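Local coordinates for C2 toxin component I (Clostridium botulinum, PDB 2J3X), which acts as the ADP-ribosyltransferase component of a binary toxin, moving ADP-ribose from NAD+ onto its target, probably actin, at residues Phe113-Val118 against Asp207-Glu212; Leu151-Ile156 against Thr201-Lys206; Leu367-Gly372 against Gln388-Asn393. The protein carries 2 engineered substitutions. All coordinates share one frame; numbering follows the deposited sequence.

Contact 1 of 3, residues Phe113-Val118 against Asp207-Glu212; sequences FSIRDV and DYILIE. With SO4 (sulfate ion), chain O.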
ATOM      1  N   PHE A 113       4.725   8.938  16.583  1.00 14.67           N
ATOM      2  CA  PHE A 113       5.078   9.842  17.697  1.00 14.49           C
ATOM      3  C   PHE A 113       3.903  10.761  17.936  1.00 14.52           C
ATOM      4  O   PHE A 113       3.016  10.881  17.088  1.00 14.01           O
ATOM      5  CB  PHE A 113       6.335  10.678  17.406  1.00 13.51           C
ATOM      6  CG  PHE A 113       6.296  11.389  16.074  1.00 13.19           C
ATOM      7  CD1 PHE A 113       5.739  12.653  15.940  1.00 11.84           C
ATOM      8  CD2 PHE A 113       6.829  10.770  14.951  1.00 13.30           C
ATOM      9  CE1 PHE A 113       5.719  13.265  14.673  1.00  9.80           C
ATOM     10  CE2 PHE A 113       6.810  11.386  13.711  1.00 13.68           C
ATOM     11  CZ  PHE A 113       6.285  12.633  13.574  1.00 12.35           C
ATOM     12  N   SER A 114       3.905  11.442  19.077  1.00 14.97           N
ATOM     13  CA  SER A 114       2.735  12.226  19.469  1.00 14.06           C
ATOM     14  C   SER A 114       2.784  13.606  18.822  1.00 14.59           C
ATOM     15  O   SER A 114       3.862  14.129  18.469  1.00 13.91           O
ATOM     16  CB  SER A 114       2.691  12.414  20.997  1.00 16.83           C
ATOM     17  OG  SER A 114       3.962  12.877  21.438  1.00 18.19           O
ATOM     18  N   ILE A 115       1.586  14.162  18.634  1.00 12.90           N
ATOM     19  CA  ILE A 115       1.459  15.396  17.893  1.00 12.90           C
ATOM     20  C   ILE A 115       1.102  16.582  18.808  1.00 11.67           C
ATOM     21  O   ILE A 115       1.735  17.650  18.720  1.00 11.30           O
ATOM     22  CB  ILE A 115       0.366  15.204  16.795  1.00 12.20           C
ATOM     23  CG1 ILE A 115       0.804  14.197  15.722  1.00 16.61           C
ATOM     24  CG2 ILE A 115      -0.033  16.560  16.231  1.00 13.25           C
ATOM     25  CD1 ILE A 115       2.056  14.547  15.102  1.00 17.28           C
ATOM     26  N   ARG A 116       0.129  16.385  19.684  1.00 11.44           N
ATOM     27  CA  ARG A 116      -0.245  17.445  20.646  1.00 12.11           C
ATOM     28  C   ARG A 116       0.611  17.246  21.892  1.00 13.15           C
ATOM     29  O   ARG A 116       0.191  16.545  22.811  1.00 12.89           O
ATOM     30  CB  ARG A 116      -1.696  17.320  20.992  1.00 13.37           C
ATOM     31  CG  ARG A 116      -2.636  17.692  19.789  1.00 12.19           C
ATOM     32  CD  ARG A 116      -4.054  17.346  20.151  1.00 17.27           C
ATOM     33  NE  ARG A 116      -5.018  17.818  19.133  1.00 13.31           N
ATOM     34  CZ  ARG A 116      -6.187  17.239  18.900  1.00 15.52           C
ATOM     35  NH1 ARG A 116      -6.537  16.124  19.580  1.00 16.49           N
ATOM     36  NH2 ARG A 116      -7.012  17.741  17.968  1.00 15.42           N
ATOM     37  N   ASP A 117       1.759  17.905  21.932  1.00 14.10           N
ATOM     38  CA  ASP A 117       2.780  17.612  22.991  1.00 14.70           C
ATOM     39  C   ASP A 117       2.792  18.597  24.138  1.00 16.95           C
ATOM     40  O   ASP A 117       3.527  18.395  25.135  1.00 16.35           O
ATOM     41  CB  ASP A 117       4.206  17.682  22.473  1.00 16.46           C
ATOM     42  CG  ASP A 117       4.577  16.559  21.570  1.00 15.80           C
ATOM     43  OD1 ASP A 117       3.794  15.619  21.422  1.00 18.28           O
ATOM     44  OD2 ASP A 117       5.730  16.603  21.053  1.00 19.59           O
ATOM     45  N   VAL A 118       2.038  19.678  24.033  1.00 17.79           N
ATOM     46  CA  VAL A 118       2.266  20.755  24.991  1.00 18.99           C
ATOM     47  C   VAL A 118       0.934  21.310  25.503  1.00 20.08           C
ATOM     48  O   VAL A 118      -0.097  21.067  24.901  1.00 19.07           O
ATOM     49  CB  VAL A 118       3.227  21.856  24.444  1.00 20.10           C
ATOM     50  CG1 VAL A 118       4.564  21.269  24.041  1.00 17.75           C
ATOM     51  CG2 VAL A 118       2.587  22.606  23.291  1.00 20.84           C
ATOM     52  N   ASP A 207      -6.515  22.129  18.420  1.00 19.97           N
ATOM     53  CA  ASP A 207      -5.398  22.222  17.458  1.00 18.37           C
ATOM     54  C   ASP A 207      -5.086  20.951  16.672  1.00 17.10           C
ATOM     55  O   ASP A 207      -5.175  19.823  17.217  1.00 16.53           O
ATOM     56  CB  ASP A 207      -4.129  22.657  18.138  1.00 19.48           C
ATOM     57  CG  ASP A 207      -4.242  24.098  18.642  1.00 23.92           C
ATOM     58  OD1 ASP A 207      -5.371  24.561  18.880  1.00 29.21           O
ATOM     59  OD2 ASP A 207      -3.225  24.751  18.781  1.00 32.13           O
ATOM     60  N   TYR A 208      -4.723  21.165  15.399  1.00 14.99           N
ATOM     61  CA  TYR A 208      -4.519  20.060  14.446  1.00 13.98           C
ATOM     62  C   TYR A 208      -3.391  20.419  13.526  1.00 13.49           C
ATOM     63  O   TYR A 208      -3.142  21.600  13.217  1.00 14.70           O
ATOM     64  CB  TYR A 208      -5.766  19.855  13.550  1.00 13.92           C
ATOM     65  CG  TYR A 208      -7.015  19.557  14.285  1.00 14.71           C
ATOM     66  CD1 TYR A 208      -7.840  20.586  14.766  1.00 14.65           C
ATOM     67  CD2 TYR A 208      -7.438  18.215  14.465  1.00 11.62           C
ATOM     68  CE1 TYR A 208      -9.057  20.270  15.448  1.00 15.56           C
ATOM     69  CE2 TYR A 208      -8.648  17.913  15.124  1.00 15.21           C
ATOM     70  CZ  TYR A 208      -9.430  18.928  15.619  1.00 16.17           C
ATOM     71  OH  TYR A 208     -10.639  18.657  16.270  1.00 16.02           O
ATOM     72  N   ILE A 209      -2.687  19.408  13.041  1.00 12.47           N
ATOM     73  CA  ILE A 209      -1.879  19.645  11.850  1.00 11.64           C
ATOM     74  C   ILE A 209      -2.810  19.412  10.636  1.00 12.60           C
ATOM     75  O   ILE A 209      -3.355  18.312  10.448  1.00 11.48           O
ATOM     76  CB  ILE A 209      -0.660  18.714  11.779  1.00 12.57           C
ATOM     77  CG1 ILE A 209       0.348  19.103  12.896  1.00 12.91           C
ATOM     78  CG2 ILE A 209       0.067  18.869  10.386  1.00 10.00           C
ATOM     79  CD1 ILE A 209       1.597  18.175  12.966  1.00 14.31           C
ATOM     80  N   LEU A 210      -2.989  20.469   9.824  1.00 11.62           N
ATOM     81  CA  LEU A 210      -3.824  20.404   8.612  1.00 12.82           C
ATOM     82  C   LEU A 210      -2.855  20.162   7.471  1.00 11.46           C
ATOM     83  O   LEU A 210      -1.956  20.966   7.197  1.00 12.39           O
ATOM     84  CB  LEU A 210      -4.572  21.727   8.412  1.00 12.52           C
ATOM     85  CG  LEU A 210      -5.391  21.848   7.117  1.00 13.91           C
ATOM     86  CD1 LEU A 210      -6.559  20.803   7.084  1.00 15.31           C
ATOM     87  CD2 LEU A 210      -5.910  23.329   7.057  1.00 15.81           C
ATOM     88  N   ILE A 211      -3.070  19.044   6.803  1.00 11.69           N
ATOM     89  CA  ILE A 211      -2.212  18.613   5.711  1.00 11.86           C
ATOM     90  C   ILE A 211      -2.991  18.754   4.434  1.00 12.26           C
ATOM     91  O   ILE A 211      -4.123  18.239   4.329  1.00 12.58           O
ATOM     92  CB  ILE A 211      -1.799  17.132   5.893  1.00 12.25           C
ATOM     93  CG1 ILE A 211      -1.004  16.951   7.192  1.00 14.39           C
ATOM     94  CG2 ILE A 211      -1.070  16.599   4.595  1.00 11.85           C
ATOM     95  CD1 ILE A 211      -0.997  15.497   7.684  1.00 15.26           C
ATOM     96  N   GLU A 212      -2.410  19.449   3.459  1.00 12.93           N
ATOM     97  CA  GLU A 212      -2.969  19.446   2.094  1.00 13.48           C
ATOM     98  C   GLU A 212      -2.279  18.321   1.329  1.00 13.35           C
ATOM     99  O   GLU A 212      -1.051  18.302   1.195  1.00 12.60           O
ATOM    100  CB  GLU A 212      -2.645  20.757   1.366  1.00 14.57           C
ATOM    101  CG  GLU A 212      -3.119  22.012   2.065  1.00 20.38           C
ATOM    102  CD  GLU A 212      -4.644  22.087   2.248  1.00 25.12           C
ATOM    103  OE1 GLU A 212      -5.400  21.480   1.434  1.00 23.47           O
ATOM    104  OE2 GLU A 212      -5.064  22.788   3.214  1.00 28.87           O
TER
HETATM  105  S   SO4 O1445      -1.249  12.833  20.271  1.00 27.46           S
HETATM  106  O1  SO4 O1445      -2.622  12.403  20.176  1.00 27.94           O
HETATM  107  O2  SO4 O1445      -0.601  12.555  18.984  1.00 29.14           O
HETATM  108  O3  SO4 O1445      -1.111  14.249  20.579  1.00 29.75           O
HETATM  109  O4  SO4 O1445      -0.506  12.107  21.352  1.00 29.50           O

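Contact 2 of 3, residues Leu151-Ile156 against Thr201-Lys206; sequences LNDNSI and TTIKGK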
ATOM      1  N   LEU A 151     -17.243  15.555   3.892  1.00 11.34           N
ATOM      2  CA  LEU A 151     -17.530  16.774   3.152  1.00 11.44           C
ATOM      3  C   LEU A 151     -17.585  18.024   3.995  1.00 10.88           C
ATOM      4  O   LEU A 151     -17.565  19.129   3.441  1.00 11.71           O
ATOM      5  CB  LEU A 151     -18.851  16.657   2.358  1.00 11.00           C
ATOM      6  CG  LEU A 151     -18.734  15.573   1.278  1.00 12.36           C
ATOM      7  CD1 LEU A 151     -20.065  15.459   0.526  1.00 14.83           C
ATOM      8  CD2 LEU A 151     -17.588  15.835   0.323  1.00 12.03           C
ATOM      9  N   ASN A 152     -17.633  17.881   5.317  1.00 11.36           N
ATOM     10  CA  ASN A 152     -17.590  19.081   6.149  1.00 12.45           C
ATOM     11  C   ASN A 152     -16.928  18.806   7.495  1.00 12.79           C
ATOM     12  O   ASN A 152     -16.473  17.659   7.738  1.00 11.99           O
ATOM     13  CB  ASN A 152     -18.991  19.730   6.324  1.00 13.33           C
ATOM     14  CG  ASN A 152     -19.972  18.838   7.073  1.00 14.71           C
ATOM     15  OD1 ASN A 152     -19.573  18.044   7.928  1.00 13.65           O
ATOM     16  ND2 ASN A 152     -21.272  18.945   6.743  1.00 13.10           N
ATOM     17  N   ASP A 153     -16.867  19.827   8.361  1.00 13.51           N
ATOM     18  CA  ASP A 153     -16.028  19.628   9.581  1.00 15.48           C
ATOM     19  C   ASP A 153     -16.652  18.645  10.571  1.00 17.08           C
ATOM     20  O   ASP A 153     -15.984  18.256  11.544  1.00 16.62           O
ATOM     21  CB  ASP A 153     -15.681  20.940  10.288  1.00 15.23           C
ATOM     22  CG  ASP A 153     -14.724  21.792   9.516  1.00 17.71           C
ATOM     23  OD1 ASP A 153     -14.344  21.474   8.365  1.00 15.89           O
ATOM     24  OD2 ASP A 153     -14.349  22.839  10.095  1.00 20.99           O
ATOM     25  N   ASN A 154     -17.916  18.246  10.363  1.00 17.40           N
ATOM     26  CA  ASN A 154     -18.503  17.192  11.192  1.00 18.05           C
ATOM     27  C   ASN A 154     -17.759  15.874  11.032  1.00 18.58           C
ATOM     28  O   ASN A 154     -17.863  14.983  11.895  1.00 20.16           O
ATOM     29  CB  ASN A 154     -19.999  16.999  10.897  1.00 18.48           C
ATOM     30  CG  ASN A 154     -20.839  18.109  11.472  1.00 22.32           C
ATOM     31  OD1 ASN A 154     -20.343  18.942  12.236  1.00 26.42           O
ATOM     32  ND2 ASN A 154     -22.097  18.163  11.088  1.00 20.89           N
ATOM     33  N   SER A 155     -16.993  15.759   9.940  1.00 16.84           N
ATOM     34  CA  SER A 155     -16.221  14.572   9.671  1.00 17.72           C
ATOM     35  C   SER A 155     -14.940  14.513  10.473  1.00 17.67           C
ATOM     36  O   SER A 155     -14.375  13.444  10.578  1.00 19.31           O
ATOM     37  CB  SER A 155     -15.891  14.437   8.186  1.00 17.54           C
ATOM     38  OG  SER A 155     -17.085  14.106   7.474  1.00 17.50           O
ATOM     39  N   ILE A 156     -14.501  15.638  11.046  1.00 17.65           N
ATOM     40  CA  ILE A 156     -13.253  15.662  11.810  1.00 16.70           C
ATOM     41  C   ILE A 156     -13.449  15.002  13.172  1.00 18.72           C
ATOM     42  O   ILE A 156     -14.329  15.421  13.928  1.00 18.13           O
ATOM     43  CB  ILE A 156     -12.746  17.091  11.959  1.00 17.17           C
ATOM     44  CG1 ILE A 156     -12.452  17.686  10.585  1.00 16.31           C
ATOM     45  CG2 ILE A 156     -11.497  17.145  12.898  1.00 16.24           C
ATOM     46  CD1 ILE A 156     -12.253  19.199  10.640  1.00 17.53           C
ATOM     47  N   THR A 201      -3.364  24.381  12.661  1.00 18.71           N
ATOM     48  CA  THR A 201      -4.644  25.098  12.642  1.00 20.55           C
ATOM     49  C   THR A 201      -5.482  24.825  13.900  1.00 21.03           C
ATOM     50  O   THR A 201      -5.355  23.781  14.534  1.00 19.42           O
ATOM     51  CB  THR A 201      -5.492  24.781  11.380  1.00 22.10           C
ATOM     52  OG1 THR A 201      -6.502  25.803  11.253  1.00 25.47           O
ATOM     53  CG2 THR A 201      -6.194  23.406  11.503  1.00 19.77           C
ATOM     54  N   THR A 202      -6.347  25.778  14.255  1.00 20.59           N
ATOM     55  CA  THR A 202      -7.262  25.650  15.390  1.00 22.58           C
ATOM     56  C   THR A 202      -8.692  25.662  14.855  1.00 23.47           C
ATOM     57  O   THR A 202      -9.077  26.542  14.074  1.00 25.08           O
ATOM     58  CB  THR A 202      -7.029  26.809  16.395  1.00 21.95           C
ATOM     59  OG1 THR A 202      -5.637  26.867  16.751  1.00 24.99           O
ATOM     60  CG2 THR A 202      -7.869  26.666  17.634  1.00 24.30           C
ATOM     61  N   ILE A 203      -9.461  24.651  15.214  1.00 24.87           N
ATOM     62  CA  ILE A 203     -10.815  24.533  14.752  1.00 25.84           C
ATOM     63  C   ILE A 203     -11.667  24.243  15.960  1.00 27.26           C
ATOM     64  O   ILE A 203     -11.391  23.287  16.683  1.00 26.68           O
ATOM     65  CB  ILE A 203     -10.996  23.358  13.738  1.00 26.99           C
ATOM     66  CG1 ILE A 203     -10.202  23.613  12.451  1.00 26.81           C
ATOM     67  CG2 ILE A 203     -12.486  23.136  13.443  1.00 25.74           C
ATOM     68  CD1 ILE A 203     -10.094  22.377  11.485  1.00 26.52           C
ATOM     69  N   LYS A 204     -12.717  25.057  16.178  1.00 27.63           N
ATOM     70  CA  LYS A 204     -13.576  24.938  17.385  1.00 28.07           C
ATOM     71  C   LYS A 204     -12.718  24.735  18.651  1.00 26.80           C
ATOM     72  O   LYS A 204     -13.008  23.863  19.493  1.00 25.10           O
ATOM     73  CB  LYS A 204     -14.625  23.807  17.263  1.00 28.29           C
ATOM     74  CG  LYS A 204     -15.740  23.992  16.186  1.00 31.99           C
ATOM     75  CD  LYS A 204     -16.841  22.904  16.344  1.00 32.18           C
ATOM     76  CE  LYS A 204     -17.964  23.307  17.357  1.00 40.89           C
ATOM     77  NZ  LYS A 204     -19.008  22.205  17.618  1.00 40.99           N
ATOM     78  N   GLY A 205     -11.663  25.543  18.767  1.00 25.49           N
ATOM     79  CA  GLY A 205     -10.864  25.589  19.981  1.00 26.61           C
ATOM     80  C   GLY A 205      -9.924  24.400  20.153  1.00 26.34           C
ATOM     81  O   GLY A 205      -9.286  24.254  21.213  1.00 27.13           O
ATOM     82  N   LYS A 206      -9.821  23.542  19.122  1.00 25.09           N
ATOM     83  CA  LYS A 206      -8.857  22.423  19.190  1.00 24.35           C
ATOM     84  C   LYS A 206      -7.751  22.577  18.137  1.00 22.07           C
ATOM     85  O   LYS A 206      -8.027  23.083  17.068  1.00 22.04           O
ATOM     86  CB  LYS A 206      -9.611  21.096  19.034  1.00 24.81           C
ATOM     87  CG  LYS A 206     -10.684  20.904  20.141  1.00 29.44           C
ATOM     88  CD  LYS A 206     -10.788  19.433  20.540  1.00 36.01           C
ATOM     89  CE  LYS A 206     -11.520  19.259  21.862  1.00 40.85           C
ATOM     90  NZ  LYS A 206     -12.944  19.741  21.732  1.00 42.64           N
TER

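Contact 3 of 3, residues Leu367-Gly372 against Gln388-Asn393; sequences LRLSEG and QEILLN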
ATOM      1  N   LEU A 367       7.719  -2.808  -1.914  1.00  8.73           N
ATOM      2  CA  LEU A 367       8.922  -2.038  -2.235  1.00  9.17           C
ATOM      3  C   LEU A 367       8.592  -1.071  -3.360  1.00  9.18           C
ATOM      4  O   LEU A 367       8.133  -1.503  -4.404  1.00 11.44           O
ATOM      5  CB  LEU A 367      10.053  -2.969  -2.765  1.00  9.94           C
ATOM      6  CG  LEU A 367      10.434  -4.009  -1.698  1.00 10.38           C
ATOM      7  CD1 LEU A 367      11.410  -5.013  -2.286  1.00 12.23           C
ATOM      8  CD2 LEU A 367      11.030  -3.285  -0.474  1.00 12.30           C
ATOM      9  N   ARG A 368       8.851   0.213  -3.163  1.00  9.24           N
ATOM     10  CA  ARG A 368       8.758   1.141  -4.286  1.00  9.09           C
ATOM     11  C   ARG A 368      10.023   1.059  -5.123  1.00 10.93           C
ATOM     12  O   ARG A 368      11.115   1.393  -4.650  1.00 11.80           O
ATOM     13  CB  ARG A 368       8.497   2.578  -3.763  1.00 10.82           C
ATOM     14  CG  ARG A 368       8.478   3.643  -4.952  1.00 10.95           C
ATOM     15  CD  ARG A 368       8.380   5.072  -4.337  1.00 10.89           C
ATOM     16  NE  ARG A 368       7.195   5.114  -3.459  1.00 11.63           N
ATOM     17  CZ  ARG A 368       7.077   5.804  -2.309  1.00  9.97           C
ATOM     18  NH1 ARG A 368       8.068   6.533  -1.853  1.00 12.91           N
ATOM     19  NH2 ARG A 368       5.944   5.710  -1.574  1.00  9.77           N
ATOM     20  N   LEU A 369       9.877   0.625  -6.374  1.00 10.15           N
ATOM     21  CA  LEU A 369      11.016   0.579  -7.283  1.00 12.19           C
ATOM     22  C   LEU A 369      10.978   1.844  -8.082  1.00 13.87           C
ATOM     23  O   LEU A 369      10.110   1.989  -8.907  1.00 15.22           O
ATOM     24  CB  LEU A 369      10.908  -0.647  -8.224  1.00 11.63           C
ATOM     25  CG  LEU A 369      10.783  -1.998  -7.451  1.00 12.08           C
ATOM     26  CD1 LEU A 369      10.814  -3.214  -8.458  1.00 11.27           C
ATOM     27  CD2 LEU A 369      11.849  -2.152  -6.330  1.00 12.11           C
ATOM     28  N   SER A 370      11.907   2.765  -7.834  1.00 13.28           N
ATOM     29  CA  SER A 370      11.818   4.072  -8.467  1.00 13.54           C
ATOM     30  C   SER A 370      12.418   4.032  -9.876  1.00 12.50           C
ATOM     31  O   SER A 370      13.320   3.246 -10.158  1.00 11.44           O
ATOM     32  CB  SER A 370      12.593   5.104  -7.607  1.00 14.74           C
ATOM     33  OG  SER A 370      11.967   5.284  -6.326  1.00 14.75           O
ATOM     34  N   GLU A 371      11.975   4.945 -10.751  1.00 11.98           N
ATOM     35  CA  GLU A 371      12.571   5.021 -12.067  1.00 12.71           C
ATOM     36  C   GLU A 371      14.114   5.058 -12.026  1.00 11.96           C
ATOM     37  O   GLU A 371      14.684   5.947 -11.367  1.00 12.17           O
ATOM     38  CB  GLU A 371      12.056   6.266 -12.845  1.00 13.44           C
ATOM     39  CG  GLU A 371      12.720   6.373 -14.209  1.00 14.36           C
ATOM     40  CD  GLU A 371      12.356   7.610 -15.042  1.00 18.21           C
ATOM     41  OE1 GLU A 371      11.226   8.058 -14.907  1.00 19.73           O
ATOM     42  OE2 GLU A 371      13.265   8.099 -15.795  1.00 21.19           O
ATOM     43  N   GLY A 372      14.793   4.172 -12.754  1.00 10.40           N
ATOM     44  CA  GLY A 372      16.230   4.254 -12.856  1.00 10.41           C
ATOM     45  C   GLY A 372      16.850   3.228 -11.904  1.00 10.50           C
ATOM     46  O   GLY A 372      18.063   3.024 -11.952  1.00 12.48           O
ATOM     47  N   GLN A 388       6.819 -13.752 -12.444  1.00 14.74           N
ATOM     48  CA  GLN A 388       6.852 -12.281 -12.566  1.00 12.04           C
ATOM     49  C   GLN A 388       7.914 -11.661 -11.681  1.00 11.01           C
ATOM     50  O   GLN A 388       7.663 -10.702 -10.936  1.00  9.17           O
ATOM     51  CB  GLN A 388       5.492 -11.664 -12.259  1.00 10.36           C
ATOM     52  CG  GLN A 388       4.396 -12.258 -13.134  1.00 12.13           C
ATOM     53  CD  GLN A 388       3.059 -11.548 -12.977  1.00 12.28           C
ATOM     54  OE1 GLN A 388       3.003 -10.426 -12.482  1.00 12.98           O
ATOM     55  NE2 GLN A 388       1.995 -12.175 -13.464  1.00 11.99           N
ATOM     56  N   GLU A 389       9.129 -12.173 -11.808  1.00  9.74           N
ATOM     57  CA  GLU A 389      10.209 -11.719 -10.961  1.00 10.85           C
ATOM     58  C   GLU A 389      10.839 -10.433 -11.462  1.00  9.54           C
ATOM     59  O   GLU A 389      11.159 -10.303 -12.650  1.00 11.59           O
ATOM     60  CB  GLU A 389      11.323 -12.792 -10.911  1.00  9.96           C
ATOM     61  CG  GLU A 389      12.533 -12.294 -10.147  1.00 11.42           C
ATOM     62  CD  GLU A 389      13.552 -13.400  -9.816  1.00 15.00           C
ATOM     63  OE1 GLU A 389      13.206 -14.598  -9.968  1.00 18.53           O
ATOM     64  OE2 GLU A 389      14.661 -13.059  -9.338  1.00 14.74           O
ATOM     65  N   ILE A 390      11.038  -9.497 -10.555  1.00  9.41           N
ATOM     66  CA  ILE A 390      11.960  -8.414 -10.849  1.00  9.33           C
ATOM     67  C   ILE A 390      13.188  -8.676  -9.967  1.00  9.90           C
ATOM     68  O   ILE A 390      13.087  -8.681  -8.728  1.00 10.90           O
ATOM     69  CB  ILE A 390      11.349  -7.018 -10.552  1.00  8.50           C
ATOM     70  CG1 ILE A 390      10.295  -6.664 -11.645  1.00 10.98           C
ATOM     71  CG2 ILE A 390      12.452  -5.959 -10.660  1.00  9.71           C
ATOM     72  CD1 ILE A 390       9.428  -5.401 -11.303  1.00 11.04           C
ATOM     73  N   LEU A 391      14.338  -8.843 -10.607  1.00 10.36           N
ATOM     74  CA  LEU A 391      15.588  -9.077  -9.879  1.00  9.69           C
ATOM     75  C   LEU A 391      16.295  -7.754  -9.631  1.00 10.11           C
ATOM     76  O   LEU A 391      16.581  -7.010 -10.592  1.00 10.13           O
ATOM     77  CB  LEU A 391      16.491 -10.050 -10.675  1.00  7.99           C
ATOM     78  CG  LEU A 391      17.859 -10.304 -10.014  1.00 11.94           C
ATOM     79  CD1 LEU A 391      17.585 -11.092  -8.794  1.00 13.51           C
ATOM     80  CD2 LEU A 391      18.762 -11.115 -10.971  1.00 12.45           C
ATOM     81  N   LEU A 392      16.590  -7.463  -8.367  1.00 10.62           N
ATOM     82  CA  LEU A 392      17.260  -6.188  -8.052  1.00 10.64           C
ATOM     83  C   LEU A 392      18.763  -6.373  -7.912  1.00 12.24           C
ATOM     84  O   LEU A 392      19.215  -7.423  -7.409  1.00 12.75           O
ATOM     85  CB  LEU A 392      16.718  -5.615  -6.716  1.00 11.57           C
ATOM     86  CG  LEU A 392      15.203  -5.421  -6.624  1.00 11.00           C
ATOM     87  CD1 LEU A 392      14.858  -4.737  -5.297  1.00 12.41           C
ATOM     88  CD2 LEU A 392      14.731  -4.528  -7.748  1.00 13.69           C
ATOM     89  N   ASN A 393      19.501  -5.316  -8.251  1.00 12.05           N
ATOM     90  CA  ASN A 393      20.951  -5.320  -8.104  1.00 11.28           C
ATOM     91  C   ASN A 393      21.355  -5.569  -6.643  1.00 11.31           C
ATOM     92  O   ASN A 393      20.578  -5.265  -5.676  1.00 12.24           O
ATOM     93  CB  ASN A 393      21.517  -4.010  -8.608  1.00 12.06           C
ATOM     94  CG  ASN A 393      22.999  -4.084  -8.864  1.00 13.57           C
ATOM     95  OD1 ASN A 393      23.533  -5.174  -9.131  1.00 14.90           O
ATOM     96  ND2 ASN A 393      23.670  -2.920  -8.819  1.00 13.58           N
TER

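Contact 1 of 3, residues Phe113-Val118 against Asp207-Glu212
Arg116 grips the carbonyl oxygen of Asp207 side-on with two nitrogens: Arg116 NE lies 2.8 Å from Asp207 O, and NH2 bonds to the same atom. The NE bond runs nearly along the C=O axis, whereas NH2 reaches the oxygen from above the carbonyl plane; both bonds stay within the plane of the guanidinium. Arg116 NH2 also sits over one face of the Tyr208 ring, 3.3 Å from Tyr208 CE2. This is a cation-pi contact, with Arg116 CZ 4.9 Å from the Tyr208 ring centroid and the two planes 68° apart, so the guanidinium presents its edge to the ring. Arginine suits the place because its long side chain, extended from CG to NE, lets the guanidinium reach the strand from the loop. Beside this polar grip, Ile115 CG2 packs on Ile209 CD1 at 4.0 Å, where branched aliphatics fill a buried spot also lined by Val132 of helix 126-136. Further out, Arg116 NH1 bonds to Glu158 O. The loop is shaped by Ser114 OG, which donates to Asp117 OD1, while a sulfate, probably from the crystallisation liquor, takes the backbone N-H groups of Ile115 and Arg116. The charge of Arg116 is probably offset here by carbonyl oxygens and a pi face, with the Asp207 carboxylate not in contact, which ties the loop to the start of strand 206-216 mainly through backbone and ring.

Contact 2 of 3, residues Leu151-Ile156 against Thr201-Lys206
A tight beta hairpin, with strands 191-203 and 206-216 joined by a type I' turn from Ile203 to Lys206, meets here the loop that leads from strand 147-150 towards strand 162-168. Ile203, the last residue of its strand, carries the hairpin's side of the contact and touches the loop with two of its branches. Ile203 CD1 lies 3.9 Å from Ile156 CD1, the ends of two isoleucines whose side chains cross obliquely. On the other branch, Ile203 CG2 lies 3.8 Å from Asp153 OD2. With CG1 beside the backbone N (chi1 -65°) and CG2 anti to it, Ile203 spreads its methyls over both loop residues at once. An isoleucine fits, since its two branches can serve two neighbours, and Ile156 extends the apolar patch to Tyr208 and Ile163. Asp153 offers only van der Waals contact to Ile203; its polar work is done elsewhere, for OD1 is hydrogen-bonded to Tyr101 OH.

The loop is shaped from within. Asn152 OD1 accepts from Asn154 N at 3.0 Å, an Asx turn, and it leads into the 3-10 segment 153-155. There Ser155 N bonds to Asn152 O, and Ile156 N to Asp153 O. On the hairpin, Ile203 and Lys206 pair through both of their backbone bonds. Lys204 and Gly205 take positive phi, a conformation that Gly205 adopts easily, lacking a side chain. Lys206 NZ forms a salt bridge with Glu158 OE1. Such a two-residue turn with left-handed backbone angles at both central positions is typical of tight antiparallel hairpins, here in the N-terminal ADP-ribosyltransferase-like part, where the 151-156 loop touches it on one side through Asp153 and Ile156.

Contact 3 of 3, residues Leu367-Gly372 against Gln388-Asn393
Leu369 forks its two methyls between Ile390 and Leu392, two residues whose CB atoms both face strand 363-369. Leu369 CD1 meets Ile390 end to end, 3.8 Å from Ile390 CD1 and 3.9 Å from Ile390 CG2, so that one leucine methyl sits against both branches of the isoleucine. Leu369 CD2 goes to the other neighbour, 4.0 Å from Leu392 CD2. That fork follows from torsions: CG stands beside the backbone N (chi1 -56°), and chi2 is close to 180°, which aims CD1 straight on and sets CD2 off to one side. Leu392 has the same pair of rotamers. In Ile390, CG2 is anti to the backbone N while CG1 carries CD1 outward to the meeting point.

Strand 363-369 belongs to a five-stranded sheet and strand 389-392 to a three-stranded one, and this apolar contact joins the two sheets that form the core of an ADP-ribosyltransferase domain. Glu389, which starts the second strand, matches the later glutamate of the E-x-E signature of this family. Leucine and isoleucine suit the buried interface, where Leu392 also touches Phe398 and Thr349, and Leu367 touches those same two residues.

From the N terminus, the chain passes the loop 113-118, then the loop 151-156, and returns first through 201-206, which completes contact 2, and directly afterwards through 207-212, which completes contact 1. The loop of contact 2 therefore lies wholly within that of contact 1. The two contacts share the hairpin of strands 191-203 and 206-216: Tyr208 N lies 2.8 Å from Thr201 O, and Tyr208 CE2 packs on Ile156 CG2. Together they fix two separate loops to one end of the N-terminal sheet. Contact 3 follows in series, closing a short loop in the second ADP-ribosyltransferase region and joining its five-stranded sheet (363-369) to the three-stranded one (389-392), nearest atoms about 14 Å from contact 1.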